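Local structure of Lys-gingipain W83 (Porphyromonas gingivalis, 3KM5) at residues 68-73 and 102-107; 19-24 and 172-177; 136-141 and 166-171. The protein is a lysine-specific cysteine protease and possible virulence factor whose K2 cleaved adhesin domain, the part described here, belongs to a group of adhesin domains that are haemolytic in vitro. All coordinates share one frame; numbering follows the deposited sequence.

Contact 1 of 3, residues 68-73 and 102-107; sequences YLISKD and TGTNAG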
ATOM      1  N   TYR A  68      -4.741   6.214  -4.672  1.00  8.50           N
ATOM      2  CA  TYR A  68      -4.569   6.769  -3.319  1.00  6.82           C
ATOM      3  C   TYR A  68      -5.294   5.951  -2.260  1.00  8.34           C
ATOM      4  O   TYR A  68      -6.463   5.612  -2.407  1.00  8.20           O
ATOM      5  CB  TYR A  68      -5.123   8.211  -3.260  1.00  9.49           C
ATOM      6  CG  TYR A  68      -4.439   9.286  -4.086  1.00  9.69           C
ATOM      7  CD1 TYR A  68      -3.778  10.355  -3.465  1.00  9.96           C
ATOM      8  CD2 TYR A  68      -4.556   9.292  -5.434  1.00 10.85           C
ATOM      9  CE1 TYR A  68      -3.212  11.370  -4.193  1.00 10.28           C
ATOM     10  CE2 TYR A  68      -3.978  10.322  -6.185  1.00  7.39           C
ATOM     11  CZ  TYR A  68      -3.324  11.340  -5.548  1.00  9.34           C
ATOM     12  OH  TYR A  68      -2.769  12.352  -6.337  1.00 11.00           O
ATOM     13  N   LEU A  69      -4.586   5.730  -1.188  1.00  7.65           N
ATOM     14  CA  LEU A  69      -5.119   5.113   0.027  1.00  7.06           C
ATOM     15  C   LEU A  69      -5.023   6.172   1.128  1.00  8.92           C
ATOM     16  O   LEU A  69      -3.915   6.573   1.493  1.00  8.89           O
ATOM     17  CB  LEU A  69      -4.304   3.876   0.382  1.00  7.73           C
ATOM     18  CG  LEU A  69      -4.634   3.205   1.722  1.00  7.00           C
ATOM     19  CD1 LEU A  69      -5.993   2.603   1.645  1.00 10.74           C
ATOM     20  CD2 LEU A  69      -3.642   2.135   1.985  1.00  9.36           C
ATOM     21  N   ILE A  70      -6.163   6.604   1.657  1.00  7.10           N
ATOM     22  CA  ILE A  70      -6.259   7.767   2.537  1.00  8.76           C
ATOM     23  C   ILE A  70      -6.791   7.415   3.927  1.00  9.20           C
ATOM     24  O   ILE A  70      -7.845   6.785   4.083  1.00  9.35           O
ATOM     25  CB  ILE A  70      -7.170   8.855   1.892  1.00  8.77           C
ATOM     26  CG1 ILE A  70      -6.635   9.219   0.511  1.00  8.39           C
ATOM     27  CG2 ILE A  70      -7.273  10.123   2.747  1.00 10.22           C
ATOM     28  CD1 ILE A  70      -7.578  10.107  -0.362  1.00 11.00           C
ATOM     29  N   SER A  71      -6.029   7.806   4.940  1.00  8.17           N
ATOM     30  CA  SER A  71      -6.378   7.499   6.328  1.00  7.94           C
ATOM     31  C   SER A  71      -7.620   8.258   6.774  1.00  8.74           C
ATOM     32  O   SER A  71      -8.092   9.183   6.147  1.00 10.97           O
ATOM     33  CB  SER A  71      -5.238   7.870   7.269  1.00 10.16           C
ATOM     34  OG  SER A  71      -5.064   9.286   7.361  1.00  8.87           O
ATOM     35  N   LYS A  72      -8.120   7.852   7.934  1.00 10.38           N
ATOM     36  CA  LYS A  72      -9.050   8.640   8.723  1.00 10.82           C
ATOM     37  C   LYS A  72      -8.323   9.885   9.227  1.00 11.48           C
ATOM     38  O   LYS A  72      -7.085  10.016   9.103  1.00  9.39           O
ATOM     39  CB  LYS A  72      -9.570   7.784   9.902  1.00 11.36           C
ATOM     40  CG  LYS A  72      -8.530   7.482  10.969  1.00 14.37           C
ATOM     41  CD  LYS A  72      -9.109   6.520  12.035  1.00 18.02           C
ATOM     42  CE  LYS A  72      -8.105   6.183  13.120  1.00 25.49           C
ATOM     43  NZ  LYS A  72      -8.691   5.300  14.180  1.00 24.17           N
ATOM     44  N   ASP A  73      -9.082  10.800   9.821  1.00 12.59           N
ATOM     45  CA  ASP A  73      -8.510  11.971  10.481  1.00 11.72           C
ATOM     46  C   ASP A  73      -7.562  11.526  11.600  1.00 12.43           C
ATOM     47  O   ASP A  73      -7.972  10.823  12.539  1.00 14.32           O
ATOM     48  CB  ASP A  73      -9.652  12.848  11.011  1.00 13.39           C
ATOM     49  CG  ASP A  73      -9.182  14.130  11.634  1.00 15.15           C
ATOM     50  OD1 ASP A  73      -8.045  14.208  12.144  1.00 16.77           O
ATOM     51  OD2 ASP A  73      -9.972  15.101  11.618  1.00 19.71           O
ATOM     52  N   THR A 102      -6.182  19.506   5.238  1.00 12.80           N
ATOM     53  CA  THR A 102      -7.533  20.057   5.009  1.00 13.32           C
ATOM     54  C   THR A 102      -8.551  18.949   4.705  1.00 12.20           C
ATOM     55  O   THR A 102      -9.215  18.489   5.614  1.00 13.58           O
ATOM     56  CB  THR A 102      -7.524  21.139   3.916  1.00 13.41           C
ATOM     57  OG1 THR A 102      -7.002  20.638   2.688  1.00 14.36           O
ATOM     58  CG2 THR A 102      -6.686  22.348   4.373  1.00 15.26           C
ATOM     59  N   GLY A 103      -8.636  18.547   3.434  1.00 12.04           N
ATOM     60  CA  GLY A 103      -9.594  17.565   2.972  1.00 11.69           C
ATOM     61  C   GLY A 103      -8.963  16.335   2.351  1.00 11.04           C
ATOM     62  O   GLY A 103      -7.772  16.027   2.569  1.00 12.43           O
ATOM     63  N   THR A 104      -9.778  15.613   1.611  1.00 10.74           N
ATOM     64  CA  THR A 104      -9.378  14.306   1.083  1.00 11.65           C
ATOM     65  C   THR A 104      -9.367  14.269  -0.459  1.00 12.15           C
ATOM     66  O   THR A 104      -9.224  13.202  -1.057  1.00 13.74           O
ATOM     67  CB  THR A 104     -10.254  13.157   1.666  1.00 11.60           C
ATOM     68  OG1 THR A 104     -11.629  13.368   1.325  1.00 14.49           O
ATOM     69  CG2 THR A 104     -10.125  13.020   3.222  1.00 12.45           C
ATOM     70  N   ASN A 105      -9.512  15.418  -1.105  1.00 12.66           N
ATOM     71  CA  ASN A 105      -9.339  15.484  -2.531  1.00 12.34           C
ATOM     72  C   ASN A 105      -7.856  15.267  -2.849  1.00 13.35           C
ATOM     73  O   ASN A 105      -7.006  15.639  -2.068  1.00 12.44           O
ATOM     74  CB  ASN A 105      -9.794  16.840  -3.043  1.00 13.52           C
ATOM     75  CG  ASN A 105     -11.257  17.071  -2.868  1.00 16.28           C
ATOM     76  OD1 ASN A 105     -12.056  16.133  -2.868  1.00 17.44           O
ATOM     77  ND2 ASN A 105     -11.635  18.341  -2.734  1.00 15.77           N
ATOM     78  N   ALA A 106      -7.554  14.691  -4.009  1.00 15.20           N
ATOM     79  CA  ALA A 106      -6.169  14.431  -4.385  1.00 13.67           C
ATOM     80  C   ALA A 106      -5.335  15.704  -4.287  1.00 12.74           C
ATOM     81  O   ALA A 106      -4.213  15.685  -3.798  1.00 12.71           O
ATOM     82  CB  ALA A 106      -6.110  13.850  -5.770  1.00 13.60           C
ATOM     83  N   GLY A 107      -5.906  16.839  -4.678  1.00 14.19           N
ATOM     84  CA  GLY A 107      -5.158  18.099  -4.675  1.00 14.55           C
ATOM     85  C   GLY A 107      -4.870  18.667  -3.306  1.00 12.06           C
ATOM     86  O   GLY A 107      -4.111  19.625  -3.172  1.00 15.78           O
TER
HETATM   87  O   HOH W   1      -1.984  14.647  -5.134  1.00 17.81           O
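The phenol ring of Y68 meets the methyl of A106 obliquely at its hydroxyl end: A106 CB lies 3.8 Å from Y68 CZ and 3.7 Å from Y68 OH, about equally far from the two ring carbons next to CZ. At the ring edge, in its plane, a water sits 2.7 Å from Y68 OH and donates a hydrogen bond to A106 O at 2.8 Å. The hydroxyl thus reaches the backbone of 102-107 through one water. Two residues on, I70 turns to the same side and crosses T104 obliquely. Its CD1 approaches T104 O to 3.6 Å, and the branch methyls I70 CG2 and T104 CG2 are 4.1 Å apart. I70 CG1 is anti to the carbonyl carbon (chi1 -56°), which points the longer branch at T104 O and leaves CG2 for the T104 methyl. The arrangement belongs to the five-stranded sheet of the jelly-roll domain: strand 66-70 runs between 22-25 and 155-161, and the loop joining strands 95-100 and 109-115 folds over the face of the sheet that carries Y68 and I70. Y155 of strand 155-161 touches both I70 and T104, and I24 of strand 22-25 packs against Y68 and I70.

Contact 2 of 3, residues 19-24 and 172-177; sequences AEWTTI and DDIQFT. With CA (calcium ion), chain D.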
ATOM      1  N   ALA A  19     -11.411  -1.094   5.755  1.00 14.46           N
ATOM      2  CA  ALA A  19     -12.322  -0.483   6.684  1.00 14.73           C
ATOM      3  C   ALA A  19     -11.637   0.772   7.261  1.00 15.96           C
ATOM      4  O   ALA A  19     -10.465   0.740   7.595  1.00 17.15           O
ATOM      5  CB  ALA A  19     -12.636  -1.510   7.787  1.00 16.23           C
ATOM      6  N   GLU A  20     -12.349   1.877   7.338  1.00 17.03           N
ATOM      7  CA  GLU A  20     -11.815   3.130   7.919  1.00 17.86           C
ATOM      8  C   GLU A  20     -10.771   3.868   7.081  1.00 13.52           C
ATOM      9  O   GLU A  20     -10.162   4.807   7.585  1.00 13.29           O
ATOM     10  CB  GLU A  20     -11.187   2.917   9.304  1.00 18.81           C
ATOM     11  CG  GLU A  20     -12.088   2.326  10.367  1.00 23.77           C
ATOM     12  CD  GLU A  20     -11.503   2.545  11.763  1.00 27.25           C
ATOM     13  OE1 GLU A  20     -11.981   3.451  12.472  1.00 28.74           O
ATOM     14  OE2 GLU A  20     -10.528   1.852  12.124  1.00 29.80           O
ATOM     15  N   TRP A  21     -10.611   3.486   5.827  1.00 12.81           N
ATOM     16  CA  TRP A  21      -9.787   4.244   4.877  1.00 10.68           C
ATOM     17  C   TRP A  21     -10.685   4.616   3.726  1.00 11.94           C
ATOM     18  O   TRP A  21     -11.721   3.971   3.498  1.00 16.67           O
ATOM     19  CB  TRP A  21      -8.600   3.410   4.352  1.00 11.27           C
ATOM     20  CG  TRP A  21      -7.594   3.077   5.414  1.00 11.58           C
ATOM     21  CD1 TRP A  21      -7.782   2.260   6.495  1.00 10.77           C
ATOM     22  CD2 TRP A  21      -6.271   3.632   5.572  1.00  8.93           C
ATOM     23  NE1 TRP A  21      -6.656   2.240   7.275  1.00 12.09           N
ATOM     24  CE2 TRP A  21      -5.709   3.057   6.725  1.00 12.41           C
ATOM     25  CE3 TRP A  21      -5.501   4.517   4.816  1.00  8.65           C
ATOM     26  CZ2 TRP A  21      -4.441   3.364   7.163  1.00  9.73           C
ATOM     27  CZ3 TRP A  21      -4.212   4.818   5.241  1.00  9.27           C
ATOM     28  CH2 TRP A  21      -3.686   4.247   6.411  1.00 10.65           C
ATOM     29  N   THR A  22     -10.301   5.633   2.980  1.00 10.97           N
ATOM     30  CA  THR A  22     -10.939   5.869   1.698  1.00 11.24           C
ATOM     31  C   THR A  22      -9.913   5.698   0.587  1.00 10.16           C
ATOM     32  O   THR A  22      -8.726   5.657   0.868  1.00 10.68           O
ATOM     33  CB  THR A  22     -11.617   7.240   1.627  1.00 12.39           C
ATOM     34  OG1 THR A  22     -10.690   8.260   1.956  1.00 13.37           O
ATOM     35  CG2 THR A  22     -12.838   7.339   2.599  1.00 14.23           C
ATOM     36  N   THR A  23     -10.361   5.588  -0.647  1.00  9.52           N
ATOM     37  CA  THR A  23      -9.480   5.378  -1.755  1.00 10.11           C
ATOM     38  C   THR A  23      -9.904   6.262  -2.918  1.00 11.07           C
ATOM     39  O   THR A  23     -11.063   6.683  -3.033  1.00 11.74           O
ATOM     40  CB  THR A  23      -9.482   3.927  -2.243  1.00 10.95           C
ATOM     41  OG1 THR A  23     -10.777   3.609  -2.780  1.00 13.19           O
ATOM     42  CG2 THR A  23      -9.137   2.923  -1.147  1.00 10.11           C
ATOM     43  N   ILE A  24      -8.917   6.553  -3.747  1.00 10.26           N
ATOM     44  CA  ILE A  24      -9.107   7.217  -5.043  1.00 10.22           C
ATOM     45  C   ILE A  24      -8.435   6.389  -6.146  1.00 10.14           C
ATOM     46  O   ILE A  24      -7.232   6.045  -6.065  1.00 10.68           O
ATOM     47  CB  ILE A  24      -8.544   8.655  -5.080  1.00  9.22           C
ATOM     48  CG1 ILE A  24      -9.058   9.494  -3.909  1.00 12.70           C
ATOM     49  CG2 ILE A  24      -8.920   9.338  -6.419  1.00 12.86           C
ATOM     50  CD1 ILE A  24      -8.385  10.871  -3.806  1.00 10.26           C
ATOM     51  N   ASP A 172       1.456  -3.023   5.356  1.00  8.24           N
ATOM     52  CA  ASP A 172       0.869  -3.601   6.575  1.00  6.81           C
ATOM     53  C   ASP A 172       1.454  -2.882   7.787  1.00  8.66           C
ATOM     54  O   ASP A 172       2.479  -2.242   7.719  1.00  8.42           O
ATOM     55  CB  ASP A 172       1.163  -5.099   6.578  1.00  9.62           C
ATOM     56  CG  ASP A 172       0.236  -5.908   7.496  1.00  7.65           C
ATOM     57  OD1 ASP A 172      -0.730  -5.340   8.030  1.00  8.39           O
ATOM     58  OD2 ASP A 172       0.463  -7.136   7.576  1.00 10.27           O
ATOM     59  N   ASP A 173       0.744  -2.998   8.904  1.00  7.06           N
ATOM     60  CA  ASP A 173       1.222  -2.539  10.197  1.00  9.47           C
ATOM     61  C   ASP A 173       1.644  -1.070  10.148  1.00  8.20           C
ATOM     62  O   ASP A 173       2.765  -0.669  10.521  1.00  9.32           O
ATOM     63  CB  ASP A 173       2.325  -3.485  10.747  1.00 10.49           C
ATOM     64  CG  ASP A 173       1.761  -4.815  11.185  1.00 11.18           C
ATOM     65  OD1 ASP A 173       0.593  -4.850  11.608  1.00 12.11           O
ATOM     66  OD2 ASP A 173       2.428  -5.864  11.013  1.00 15.64           O
ATOM     67  N   ILE A 174       0.698  -0.249   9.725  1.00  9.13           N
ATOM     68  CA  ILE A 174       0.900   1.182   9.602  1.00  8.38           C
ATOM     69  C   ILE A 174       0.607   1.891  10.939  1.00  9.11           C
ATOM     70  O   ILE A 174      -0.572   2.004  11.346  1.00 10.37           O
ATOM     71  CB  ILE A 174      -0.012   1.803   8.495  1.00  8.93           C
ATOM     72  CG1 ILE A 174       0.132   1.025   7.182  1.00  9.32           C
ATOM     73  CG2 ILE A 174       0.268   3.291   8.366  1.00  9.74           C
ATOM     74  CD1 ILE A 174      -0.925   1.401   6.174  1.00  9.81           C
ATOM     75  N   GLN A 175       1.666   2.332  11.615  1.00  9.67           N
ATOM     76  CA  GLN A 175       1.598   2.840  12.987  1.00 10.45           C
ATOM     77  C   GLN A 175       1.706   4.341  12.961  1.00 11.14           C
ATOM     78  O   GLN A 175       2.648   4.883  12.395  1.00  9.64           O
ATOM     79  CB  GLN A 175       2.730   2.269  13.804  1.00  9.96           C
ATOM     80  CG  GLN A 175       2.757   2.775  15.229  1.00 11.01           C
ATOM     81  CD  GLN A 175       3.948   2.311  15.970  1.00 14.94           C
ATOM     82  OE1 GLN A 175       3.857   1.402  16.796  1.00 21.97           O
ATOM     83  NE2 GLN A 175       5.093   2.918  15.678  1.00 18.36           N
ATOM     84  N   PHE A 176       0.738   5.019  13.559  1.00 10.38           N
ATOM     85  CA  PHE A 176       0.745   6.459  13.715  1.00 10.06           C
ATOM     86  C   PHE A 176       1.191   6.839  15.119  1.00 11.67           C
ATOM     87  O   PHE A 176       0.575   6.388  16.103  1.00 11.23           O
ATOM     88  CB  PHE A 176      -0.660   7.002  13.465  1.00 11.31           C
ATOM     89  CG  PHE A 176      -1.125   6.810  12.058  1.00 11.86           C
ATOM     90  CD1 PHE A 176      -0.861   7.759  11.075  1.00 11.38           C
ATOM     91  CD2 PHE A 176      -1.779   5.647  11.699  1.00 13.73           C
ATOM     92  CE1 PHE A 176      -1.272   7.552   9.766  1.00 12.39           C
ATOM     93  CE2 PHE A 176      -2.194   5.441  10.397  1.00 13.29           C
ATOM     94  CZ  PHE A 176      -1.944   6.383   9.437  1.00 12.32           C
ATOM     95  N   THR A 177       2.259   7.609  15.230  1.00 11.94           N
ATOM     96  CA  THR A 177       2.675   8.205  16.496  1.00 12.72           C
ATOM     97  C   THR A 177       1.928   9.502  16.640  1.00 12.95           C
ATOM     98  O   THR A 177       2.052  10.394  15.810  1.00 15.92           O
ATOM     99  CB  THR A 177       4.156   8.471  16.556  1.00 14.29           C
ATOM    100  OG1 THR A 177       4.843   7.249  16.355  1.00 16.87           O
ATOM    101  CG2 THR A 177       4.554   9.028  17.920  1.00 17.78           C
TER
HETATM  102 CA    CA D2012      -1.821  -7.428   8.813  1.00  9.22          CA
HETATM  103  O   HOH W   2      -0.890  -6.880  10.913  1.00 11.33           O
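W21 reaches I174 and F176 with the far corner of its indole. W21 CH2 lies 4.0 Å from I174 CD1 and 4.1 Å from F176 CZ, so one ring carbon serves both partners, and W21 CZ2 adds a second touch on the isoleucine methyl. Both partners approach the indole obliquely; seen from the phenyl ring, W21 CH2 stands at the edge, near the ring plane. The tryptophan and phenylalanine come from opposite directions, whereas I174 crosses the indole at a slant. With chi1 at -51° the longer branch of I174 lies beside its backbone N, and its CD1 is carried to the indole. All three side chains are buried. They bridge the two antiparallel sheets of the jelly roll, W21 entering from the turn just before edge strand 22-25 and the other two from strand 168-177 of the opposing sheet. In the next shell, E7 OE1 accepts the hydrogen bond of W21 NE1, L69 touches the indole, and F5 stacks on F176. On the N-terminal side, D173 and I174 both face E7 in a G1 beta bulge. Next to it, D172 binds a calcium ion with both carboxylate oxygens, OD1 at 2.5 Å and OD2 at 2.6 Å. D173 OD1 accepts a hydrogen bond of 2.6 Å from a water that is a calcium ligand; T8, E10, G48 and N51 supply the remaining protein ligands.

Contact 3 of 3, residues 136-141 and 166-171; sequences AKPQSV and LNYILL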
ATOM      1  N   ALA A 136       3.286 -21.318  -6.090  1.00 18.88           N
ATOM      2  CA  ALA A 136       4.454 -20.422  -6.104  1.00 15.98           C
ATOM      3  C   ALA A 136       4.229 -19.220  -5.176  1.00 15.09           C
ATOM      4  O   ALA A 136       3.090 -18.821  -4.925  1.00 18.34           O
ATOM      5  CB  ALA A 136       4.749 -19.938  -7.504  1.00 20.69           C
ATOM      6  N   LYS A 137       5.318 -18.714  -4.617  1.00 12.96           N
ATOM      7  CA  LYS A 137       5.241 -17.515  -3.762  1.00 14.78           C
ATOM      8  C   LYS A 137       6.364 -16.611  -4.157  1.00 14.87           C
ATOM      9  O   LYS A 137       7.490 -17.074  -4.343  1.00 15.94           O
ATOM     10  CB  LYS A 137       5.321 -17.856  -2.257  1.00 16.75           C
ATOM     11  CG  LYS A 137       4.169 -18.678  -1.714  1.00 24.00           C
ATOM     12  CD  LYS A 137       4.316 -18.909  -0.196  1.00 25.31           C
ATOM     13  CE  LYS A 137       3.340 -18.068   0.637  1.00 27.89           C
ATOM     14  NZ  LYS A 137       3.561 -16.603   0.596  1.00 30.88           N
ATOM     15  N   PRO A 138       6.084 -15.295  -4.246  1.00 14.79           N
ATOM     16  CA  PRO A 138       7.092 -14.408  -4.753  1.00 16.63           C
ATOM     17  C   PRO A 138       8.221 -14.239  -3.770  1.00 16.66           C
ATOM     18  O   PRO A 138       8.050 -14.434  -2.562  1.00 19.03           O
ATOM     19  CB  PRO A 138       6.356 -13.058  -4.879  1.00 17.07           C
ATOM     20  CG  PRO A 138       5.256 -13.151  -3.902  1.00 18.60           C
ATOM     21  CD  PRO A 138       4.826 -14.593  -3.966  1.00 13.92           C
ATOM     22  N   GLN A 139       9.377 -13.868  -4.312  0.80 17.71           N
ATOM     23  CA  GLN A 139      10.457 -13.348  -3.512  0.80 17.52           C
ATOM     24  C   GLN A 139       9.952 -11.968  -3.113  0.80 16.70           C
ATOM     25  O   GLN A 139       9.704 -11.137  -3.988  0.80 16.25           O
ATOM     26  CB  GLN A 139      11.754 -13.261  -4.316  0.80 20.46           C
ATOM     27  N   SER A 140       9.728 -11.773  -1.813  0.80 16.10           N
ATOM     28  CA  SER A 140       8.991 -10.584  -1.315  0.80 17.45           C
ATOM     29  C   SER A 140       9.308 -10.359   0.171  0.80 19.07           C
ATOM     30  O   SER A 140       8.721 -10.988   1.049  0.80 24.12           O
ATOM     31  CB  SER A 140       7.480 -10.791  -1.554  0.80 14.41           C
ATOM     32  OG  SER A 140       6.693  -9.620  -1.348  0.80 17.23           O
ATOM     33  N   VAL A 141      10.246  -9.452   0.435  1.00 19.19           N
ATOM     34  CA  VAL A 141      10.740  -9.149   1.794  1.00 17.38           C
ATOM     35  C   VAL A 141      10.009  -7.904   2.360  1.00 14.01           C
ATOM     36  O   VAL A 141       9.812  -6.937   1.622  1.00 15.95           O
ATOM     37  CB  VAL A 141      12.262  -8.855   1.739  1.00 19.92           C
ATOM     38  CG1 VAL A 141      12.809  -8.413   3.086  1.00 24.03           C
ATOM     39  CG2 VAL A 141      13.041 -10.066   1.199  1.00 24.78           C
ATOM     40  N   LEU A 166       5.082  -3.695 -13.305  1.00 16.52           N
ATOM     41  CA  LEU A 166       6.008  -4.371 -12.394  1.00 13.47           C
ATOM     42  C   LEU A 166       5.163  -5.472 -11.748  1.00 11.89           C
ATOM     43  O   LEU A 166       4.799  -6.450 -12.420  1.00 12.65           O
ATOM     44  CB  LEU A 166       6.696  -3.380 -11.429  1.00 12.94           C
ATOM     45  CG  LEU A 166       7.924  -2.559 -11.935  1.00 20.86           C
ATOM     46  CD1 LEU A 166       9.038  -3.485 -12.433  1.00 20.71           C
ATOM     47  CD2 LEU A 166       7.614  -1.564 -13.012  1.00 28.74           C
ATOM     48  N   ASN A 167       4.763  -5.327 -10.477  1.00  9.15           N
ATOM     49  CA  ASN A 167       3.749  -6.260  -9.959  1.00 10.34           C
ATOM     50  C   ASN A 167       2.816  -5.624  -8.930  1.00  9.95           C
ATOM     51  O   ASN A 167       1.682  -5.313  -9.272  1.00  9.91           O
ATOM     52  CB  ASN A 167       4.391  -7.586  -9.507  1.00 11.64           C
ATOM     53  CG  ASN A 167       3.414  -8.766  -9.376  1.00  9.12           C
ATOM     54  OD1 ASN A 167       3.841  -9.881  -9.007  1.00 11.08           O
ATOM     55  ND2 ASN A 167       2.126  -8.561  -9.676  1.00 11.16           N
ATOM     56  N   TYR A 168       3.290  -5.447  -7.704  1.00 10.53           N
ATOM     57  CA  TYR A 168       2.411  -4.955  -6.624  1.00 10.43           C
ATOM     58  C   TYR A 168       3.270  -4.225  -5.614  1.00  9.91           C
ATOM     59  O   TYR A 168       4.506  -4.388  -5.536  1.00  9.74           O
ATOM     60  CB  TYR A 168       1.618  -6.083  -5.913  1.00 10.85           C
ATOM     61  CG  TYR A 168       2.482  -7.169  -5.361  1.00  9.75           C
ATOM     62  CD1 TYR A 168       3.194  -6.963  -4.207  1.00  7.10           C
ATOM     63  CD2 TYR A 168       2.642  -8.391  -6.016  1.00  8.99           C
ATOM     64  CE1 TYR A 168       4.001  -7.890  -3.686  1.00  8.94           C
ATOM     65  CE2 TYR A 168       3.464  -9.368  -5.481  1.00 10.14           C
ATOM     66  CZ  TYR A 168       4.160  -9.113  -4.315  1.00 10.23           C
ATOM     67  OH  TYR A 168       5.025 -10.030  -3.761  1.00 10.57           O
ATOM     68  N   ILE A 169       2.579  -3.377  -4.840  1.00  9.34           N
ATOM     69  CA  ILE A 169       3.059  -2.949  -3.522  1.00  9.22           C
ATOM     70  C   ILE A 169       2.038  -3.354  -2.470  1.00  8.09           C
ATOM     71  O   ILE A 169       0.826  -3.169  -2.641  1.00  9.15           O
ATOM     72  CB  ILE A 169       3.386  -1.466  -3.488  1.00  8.69           C
ATOM     73  CG1 ILE A 169       3.901  -1.067  -2.113  1.00 12.54           C
ATOM     74  CG2 ILE A 169       2.217  -0.572  -3.886  1.00  9.61           C
ATOM     75  CD1 ILE A 169       4.694   0.214  -2.088  1.00 17.11           C
ATOM     76  N   LEU A 170       2.527  -3.974  -1.393  1.00  7.51           N
ATOM     77  CA  LEU A 170       1.690  -4.295  -0.239  1.00  7.32           C
ATOM     78  C   LEU A 170       2.096  -3.393   0.931  1.00  8.09           C
ATOM     79  O   LEU A 170       3.300  -3.104   1.076  1.00  8.66           O
ATOM     80  CB  LEU A 170       1.907  -5.736   0.203  1.00  9.56           C
ATOM     81  CG  LEU A 170       1.863  -6.783  -0.895  1.00  6.87           C
ATOM     82  CD1 LEU A 170       2.144  -8.189  -0.335  1.00 11.45           C
ATOM     83  CD2 LEU A 170       0.539  -6.736  -1.623  1.00 10.79           C
ATOM     84  N   LEU A 171       1.144  -3.054   1.818  1.00  8.39           N
ATOM     85  CA  LEU A 171       1.434  -2.347   3.058  1.00  6.00           C
ATOM     86  C   LEU A 171       0.811  -3.095   4.202  1.00  7.70           C
ATOM     87  O   LEU A 171      -0.235  -3.708   4.044  1.00  8.49           O
ATOM     88  CB  LEU A 171       0.904  -0.901   3.083  1.00  6.69           C
ATOM     89  CG  LEU A 171       1.305  -0.035   1.911  1.00  8.60           C
ATOM     90  CD1 LEU A 171       0.493   1.255   1.862  1.00 10.18           C
ATOM     91  CD2 LEU A 171       2.784   0.314   1.994  1.00 11.27           C
TER
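Y168 meets P138 and S140 of the loop 136-141 with the hydroxyl end of its side chain. From CB, the ring carbon CG sits between the backbone N and the carbonyl carbon (chi1 55°), and the ring extends from there toward P138 and S140. Next to CZ, ring carbon CE1 comes within 4.0 Å of S140 OG. At the end of the ring, CZ lies 3.9 Å from the same oxygen and 4.2 Å from P138 CG. The hydroxyl makes the closest approaches: Y168 OH donates a hydrogen bond of 3.0 Å to S140 OG, which lies in the plane of the ring at its edge, and it also stands 3.1 Å from P138 CG, a tight carbon-to-oxygen contact. P138 CB follows at 3.5 Å from Y168 OH, and the proline and tyrosine side chains cross at about a right angle. A chi1 of -169° swings S140 OG away from its backbone N and toward the phenol. S140 OG accepts from Y168 OH and donates to V86 O, its stronger polar partner, so this one oxygen joins the loop, the tyrosine and the end of strand 79-86. The W43 and Y168 rings meet with planes about 30° apart, and F56 of strand 51-56 touches the tyrosine too. The contact joins the loop between strands 109-115 and 143-148 to the start of strand 168-177 of the jelly roll; that loop carries a cleavage site of Lys-gingipain, K137-P138.

In the fold
Contacts 2 and 3 share strand 168-177: residues 166-171 and 172-177 follow each other directly, yet the contact centres lie about 19 Å apart. Contact 1 lies about 11 Å from contact 2 between centres, and strands 66-70 and 22-25 pair as neighbours, with probable hydrogen bonds from I70 N to T22 O (2.8 Å) and from Y68 N to I24 O (2.9 Å). Contacts 1 and 3 have centres about 26 Å apart, on opposite sides of the chain's centre, but L69 CD2 and L171 CD1 still pack at 4.2 Å across the core. D172 in contact 2 holds one calcium ion; the Y68 side chain of contact 1 lies about 9 Å from the other.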